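Arginyl-tRNA synthetase, putative (Plasmodium falciparum, PDB 5JLD) probably joins L-arginine to its cognate tRNA at the expense of ATP, as a class I aminoacyl-tRNA synthetase of the malaria parasite. Local coordinates at residues C303-L315 and T354-T366. Sequence-based numbering, arbitrary orientation.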
loop_
_atom_site.group_PDB
_atom_site.type_symbol
_atom_site.label_atom_id
_atom_site.label_comp_id
_atom_site.label_asym_id
_atom_site.label_seq_id
_atom_site.Cartn_x
_atom_site.Cartn_y
_atom_site.Cartn_z
ATOM N N CYS A 303 16.347 -30.279 -3.379
ATOM C CA CYS A 303 16.262 -28.835 -3.536
ATOM C C CYS A 303 15.668 -28.427 -4.865
ATOM O O CYS A 303 15.521 -29.248 -5.766
ATOM C CB CYS A 303 17.651 -28.214 -3.398
ATOM S SG CYS A 303 18.489 -28.651 -1.875
ATOM N N TYR A 304 15.314 -27.151 -4.970
ATOM C CA TYR A 304 15.068 -26.529 -6.269
ATOM C C TYR A 304 16.209 -25.582 -6.602
ATOM O O TYR A 304 16.425 -24.581 -5.909
ATOM C CB TYR A 304 13.754 -25.760 -6.295
ATOM C CG TYR A 304 13.564 -24.957 -7.571
ATOM C CD1 TYR A 304 13.358 -25.596 -8.795
ATOM C CD2 TYR A 304 13.590 -23.567 -7.554
ATOM C CE1 TYR A 304 13.186 -24.878 -9.959
ATOM C CE2 TYR A 304 13.411 -22.834 -8.721
ATOM C CZ TYR A 304 13.214 -23.499 -9.917
ATOM O OH TYR A 304 13.045 -22.785 -11.068
ATOM N N GLN A 305 16.939 -25.910 -7.659
ATOM C CA GLN A 305 17.966 -25.026 -8.185
ATOM C C GLN A 305 17.424 -24.233 -9.363
ATOM O O GLN A 305 17.155 -24.796 -10.425
ATOM C CB GLN A 305 19.193 -25.817 -8.624
ATOM C CG GLN A 305 20.301 -24.931 -9.184
ATOM C CD GLN A 305 20.921 -24.035 -8.122
ATOM O OE1 GLN A 305 21.503 -24.526 -7.146
ATOM N NE2 GLN A 305 20.805 -22.714 -8.306
ATOM N N SER A 306 17.244 -22.932 -9.177
ATOM C CA SER A 306 16.865 -22.095 -10.297
ATOM C C SER A 306 18.069 -21.856 -11.203
ATOM O O SER A 306 19.232 -21.897 -10.761
ATOM C CB SER A 306 16.298 -20.765 -9.824
ATOM O OG SER A 306 16.065 -19.915 -10.930
ATOM N N GLU A 307 17.766 -21.635 -12.475
ATOM C CA GLU A 307 18.732 -21.220 -13.487
ATOM C C GLU A 307 19.096 -19.749 -13.302
ATOM O O GLU A 307 20.176 -19.305 -13.697
ATOM C CB GLU A 307 18.134 -21.435 -14.873
ATOM C CG GLU A 307 16.609 -21.319 -14.838
ATOM C CD GLU A 307 15.955 -21.528 -16.183
ATOM O OE1 GLU A 307 16.568 -22.187 -17.050
ATOM O OE2 GLU A 307 14.813 -21.044 -16.363
ATOM N N ASN A 308 18.176 -18.999 -12.699
ATOM C CA ASN A 308 18.310 -17.551 -12.595
ATOM C C ASN A 308 18.735 -17.060 -11.213
ATOM O O ASN A 308 18.952 -15.863 -11.020
ATOM C CB ASN A 308 16.996 -16.878 -12.995
ATOM C CG ASN A 308 16.602 -17.182 -14.429
ATOM O OD1 ASN A 308 15.481 -17.616 -14.698
ATOM N ND2 ASN A 308 17.530 -16.969 -15.357
ATOM N N PHE A 309 18.869 -17.972 -10.254
ATOM C CA PHE A 309 19.306 -17.579 -8.912
ATOM C C PHE A 309 20.289 -18.595 -8.376
ATOM O O PHE A 309 20.090 -19.802 -8.545
ATOM C CB PHE A 309 18.105 -17.434 -7.969
ATOM C CG PHE A 309 17.045 -16.500 -8.487
ATOM C CD1 PHE A 309 17.127 -15.138 -8.258
ATOM C CD2 PHE A 309 15.968 -16.990 -9.214
ATOM C CE1 PHE A 309 16.153 -14.278 -8.749
ATOM C CE2 PHE A 309 14.993 -16.137 -9.700
ATOM C CZ PHE A 309 15.084 -14.782 -9.472
ATOM N N LYS A 310 21.363 -18.117 -7.748
ATOM C CA LYS A 310 22.408 -19.021 -7.281
ATOM C C LYS A 310 21.927 -19.892 -6.102
ATOM O O LYS A 310 22.123 -21.101 -6.108
ATOM C CB LYS A 310 23.664 -18.248 -6.877
ATOM N N VAL A 311 21.303 -19.272 -5.103
ATOM C CA VAL A 311 20.884 -19.990 -3.905
ATOM C C VAL A 311 19.638 -20.840 -4.146
ATOM O O VAL A 311 18.582 -20.317 -4.506
ATOM C CB VAL A 311 20.617 -19.023 -2.735
ATOM C CG1 VAL A 311 20.134 -19.798 -1.499
ATOM C CG2 VAL A 311 21.881 -18.228 -2.407
ATOM N N PRO A 312 19.762 -22.160 -3.957
ATOM C CA PRO A 312 18.619 -23.073 -4.117
ATOM C C PRO A 312 17.582 -22.988 -2.985
ATOM O O PRO A 312 17.897 -22.540 -1.879
ATOM C CB PRO A 312 19.285 -24.451 -4.120
ATOM C CG PRO A 312 20.477 -24.261 -3.255
ATOM C CD PRO A 312 20.975 -22.878 -3.523
ATOM N N LEU A 313 16.355 -23.415 -3.264
ATOM C CA LEU A 313 15.383 -23.661 -2.190
ATOM C C LEU A 313 15.612 -25.053 -1.588
ATOM O O LEU A 313 15.701 -26.046 -2.306
ATOM C CB LEU A 313 13.947 -23.531 -2.703
ATOM C CG LEU A 313 13.634 -22.186 -3.385
ATOM C CD1 LEU A 313 12.210 -22.168 -3.966
ATOM C CD2 LEU A 313 13.847 -21.005 -2.429
ATOM N N PHE A 314 15.720 -25.125 -0.269
ATOM C CA PHE A 314 15.877 -26.421 0.395
ATOM C C PHE A 314 14.495 -26.948 0.812
ATOM O O PHE A 314 13.815 -26.362 1.659
ATOM C CB PHE A 314 16.836 -26.294 1.583
ATOM C CG PHE A 314 18.238 -25.866 1.181
ATOM C CD1 PHE A 314 18.517 -24.535 0.887
ATOM C CD2 PHE A 314 19.267 -26.794 1.090
ATOM C CE1 PHE A 314 19.793 -24.137 0.511
ATOM C CE2 PHE A 314 20.555 -26.402 0.713
ATOM C CZ PHE A 314 20.815 -25.073 0.425
ATOM N N LEU A 315 14.067 -28.029 0.171
ATOM C CA LEU A 315 12.699 -28.518 0.336
ATOM C C LEU A 315 12.620 -29.808 1.164
ATOM O O LEU A 315 11.679 -30.003 1.926
ATOM C CB LEU A 315 12.051 -28.711 -1.037
ATOM C CG LEU A 315 12.052 -27.401 -1.850
ATOM C CD1 LEU A 315 11.410 -27.563 -3.218
ATOM C CD2 LEU A 315 11.351 -26.304 -1.073
ATOM N N THR A 354 15.205 -11.764 -3.111
ATOM C CA THR A 354 15.745 -12.865 -3.892
ATOM C C THR A 354 15.034 -14.168 -3.532
ATOM O O THR A 354 14.515 -14.883 -4.417
ATOM C CB THR A 354 17.267 -12.999 -3.657
ATOM O OG1 THR A 354 17.888 -11.721 -3.845
ATOM C CG2 THR A 354 17.885 -14.024 -4.587
ATOM N N HIS A 355 14.952 -14.425 -2.225
ATOM C CA HIS A 355 14.265 -15.611 -1.718
ATOM C C HIS A 355 12.901 -15.717 -2.374
ATOM O O HIS A 355 12.605 -16.729 -3.031
ATOM C CB HIS A 355 14.151 -15.544 -0.195
ATOM C CG HIS A 355 13.263 -16.587 0.397
ATOM N ND1 HIS A 355 13.678 -17.885 0.619
ATOM C CD2 HIS A 355 11.976 -16.523 0.814
ATOM C CE1 HIS A 355 12.682 -18.571 1.150
ATOM N NE2 HIS A 355 11.643 -17.767 1.287
ATOM N N PHE A 356 12.103 -14.645 -2.308
ATOM C CA PHE A 356 10.736 -14.784 -2.820
ATOM C C PHE A 356 10.737 -14.846 -4.345
ATOM O O PHE A 356 9.919 -15.567 -4.946
ATOM C CB PHE A 356 9.807 -13.677 -2.289
ATOM C CG PHE A 356 9.355 -13.931 -0.882
ATOM C CD1 PHE A 356 8.361 -14.882 -0.622
ATOM C CD2 PHE A 356 9.963 -13.288 0.188
ATOM C CE1 PHE A 356 7.957 -15.164 0.683
ATOM C CE2 PHE A 356 9.573 -13.566 1.506
ATOM C CZ PHE A 356 8.565 -14.502 1.754
ATOM N N GLU A 357 11.693 -14.168 -4.969
ATOM C CA GLU A 357 11.787 -14.249 -6.416
ATOM C C GLU A 357 12.102 -15.703 -6.770
ATOM O O GLU A 357 11.506 -16.270 -7.702
ATOM C CB GLU A 357 12.841 -13.273 -6.965
ATOM C CG GLU A 357 12.335 -11.843 -7.009
ATOM C CD GLU A 357 13.194 -10.921 -7.855
ATOM O OE1 GLU A 357 14.432 -10.936 -7.687
ATOM O OE2 GLU A 357 12.623 -10.188 -8.695
ATOM N N THR A 358 12.961 -16.328 -5.966
ATOM C CA THR A 358 13.312 -17.728 -6.237
ATOM C C THR A 358 12.077 -18.611 -6.045
ATOM O O THR A 358 11.905 -19.616 -6.734
ATOM C CB THR A 358 14.448 -18.255 -5.342
ATOM O OG1 THR A 358 15.581 -17.379 -5.408
ATOM C CG2 THR A 358 14.871 -19.650 -5.795
ATOM N N ILE A 359 11.198 -18.223 -5.127
ATOM C CA ILE A 359 9.987 -19.010 -4.958
ATOM C C ILE A 359 9.088 -18.819 -6.179
ATOM O O ILE A 359 8.526 -19.800 -6.697
ATOM C CB ILE A 359 9.254 -18.646 -3.655
ATOM C CG1 ILE A 359 10.030 -19.236 -2.465
ATOM C CG2 ILE A 359 7.808 -19.195 -3.660
ATOM C CD1 ILE A 359 9.750 -18.567 -1.153
ATOM N N PHE A 360 9.005 -17.582 -6.683
ATOM C CA PHE A 360 8.038 -17.303 -7.751
ATOM C C PHE A 360 8.463 -18.080 -8.992
ATOM O O PHE A 360 7.651 -18.747 -9.641
ATOM C CB PHE A 360 7.952 -15.808 -8.053
ATOM C CG PHE A 360 7.428 -14.978 -6.913
ATOM C CD1 PHE A 360 6.759 -15.571 -5.836
ATOM C CD2 PHE A 360 7.601 -13.594 -6.920
ATOM C CE1 PHE A 360 6.287 -14.800 -4.779
ATOM C CE2 PHE A 360 7.122 -12.808 -5.873
ATOM C CZ PHE A 360 6.458 -13.409 -4.803
ATOM N N ASP A 361 9.763 -18.001 -9.284
ATOM C CA ASP A 361 10.375 -18.769 -10.359
ATOM C C ASP A 361 10.026 -20.270 -10.281
ATOM O O ASP A 361 9.782 -20.904 -11.310
ATOM C CB ASP A 361 11.897 -18.563 -10.337
ATOM C CG ASP A 361 12.598 -19.227 -11.509
ATOM O OD1 ASP A 361 12.448 -18.745 -12.653
ATOM O OD2 ASP A 361 13.302 -20.239 -11.283
ATOM N N LEU A 362 9.976 -20.843 -9.080
ATOM C CA LEU A 362 9.602 -22.267 -8.996
ATOM C C LEU A 362 8.119 -22.443 -9.307
ATOM O O LEU A 362 7.721 -23.337 -10.072
ATOM C CB LEU A 362 9.922 -22.853 -7.618
ATOM C CG LEU A 362 9.306 -24.227 -7.301
ATOM C CD1 LEU A 362 9.795 -25.319 -8.269
ATOM C CD2 LEU A 362 9.573 -24.620 -5.839
ATOM N N ILE A 363 7.306 -21.554 -8.745
ATOM C CA ILE A 363 5.855 -21.724 -8.789
ATOM C C ILE A 363 5.347 -21.523 -10.228
ATOM O O ILE A 363 4.358 -22.128 -10.663
ATOM C CB ILE A 363 5.159 -20.743 -7.808
ATOM C CG1 ILE A 363 4.755 -21.447 -6.499
ATOM C CG2 ILE A 363 3.938 -20.106 -8.446
ATOM C CD1 ILE A 363 5.874 -22.209 -5.779
ATOM N N LYS A 364 6.055 -20.680 -10.969
ATOM C CA LYS A 364 5.707 -20.396 -12.348
ATOM C C LYS A 364 5.982 -21.618 -13.236
ATOM O O LYS A 364 5.422 -21.743 -14.323
ATOM C CB LYS A 364 6.496 -19.170 -12.818
ATOM C CG LYS A 364 5.663 -17.922 -13.090
ATOM C CD LYS A 364 4.356 -17.858 -12.311
ATOM C CE LYS A 364 3.613 -16.570 -12.660
ATOM N NZ LYS A 364 2.138 -16.547 -12.380
ATOM N N LYS A 365 6.830 -22.531 -12.759
ATOM C CA LYS A 365 7.142 -23.735 -13.522
ATOM C C LYS A 365 6.148 -24.861 -13.222
ATOM O O LYS A 365 6.169 -25.892 -13.887
ATOM C CB LYS A 365 8.574 -24.209 -13.234
ATOM C CG LYS A 365 9.662 -23.335 -13.860
ATOM C CD LYS A 365 11.063 -23.895 -13.641
ATOM C CE LYS A 365 12.113 -22.897 -14.145
ATOM N NZ LYS A 365 13.514 -23.317 -13.822
ATOM N N THR A 366 5.282 -24.669 -12.226
ATOM C CA THR A 366 4.250 -25.668 -11.916
ATOM C C THR A 366 2.965 -25.394 -12.694
ATOM O O THR A 366 2.878 -24.422 -13.441
ATOM C CB THR A 366 3.900 -25.691 -10.416
ATOM O OG1 THR A 366 3.038 -24.582 -10.104
ATOM C CG2 THR A 366 5.165 -25.624 -9.566
#
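Y304 lies across one side of helix 353-364, with L362 CD1 over one face of its ring and D361 OD2 and K365 NZ at the edge, by the hydroxyl. It sits in the class I catalytic domain of arginyl-tRNA synthetase, on a β-hairpin whose strands 301-304 and 313-316 belong to a small antiparallel sheet, and it illustrates how one tyrosine can pack its ring against apolar side chains while its hydroxyl joins a polar network. CB directs the ring toward the helix, with CG anti to the backbone N (chi1 172°). Y304 CG and CD1 lie by the CD1 methyl of L362, whose CH-pi contact brings that methyl 3.8 Å from the centroid of the Y304 ring; CD2 rests on CB of L362 instead. CE1 keeps to the same L362 methyl, with K365 NZ farther off, while CE2 reaches CB of L362 and OD2 of D361, and CZ also nears D361 OD2. At the tip, Y304 OH receives a hydrogen bond from K365 NZ (2.8 Å) and donates one to D361 OD2 (2.6 Å), fixing the hydroxyl's direction. K365 NZ also has a long salt bridge to OE2 of the poorly ordered E307.

Beside the tyrosine, L313 extends the apolar layer, its CG 3.7 Å from CG2 of T358. F309, in the hairpin loop, lays one ring face toward T358, its CG 3.5 Å from T358 OG1. S306 OG, which also accepts N308 N in an ST turn, donates to D361 OD2 (2.8 Å), so this oxygen takes two hydroxyls, Y304 OH and S306 OG, from opposite faces of the carboxylate.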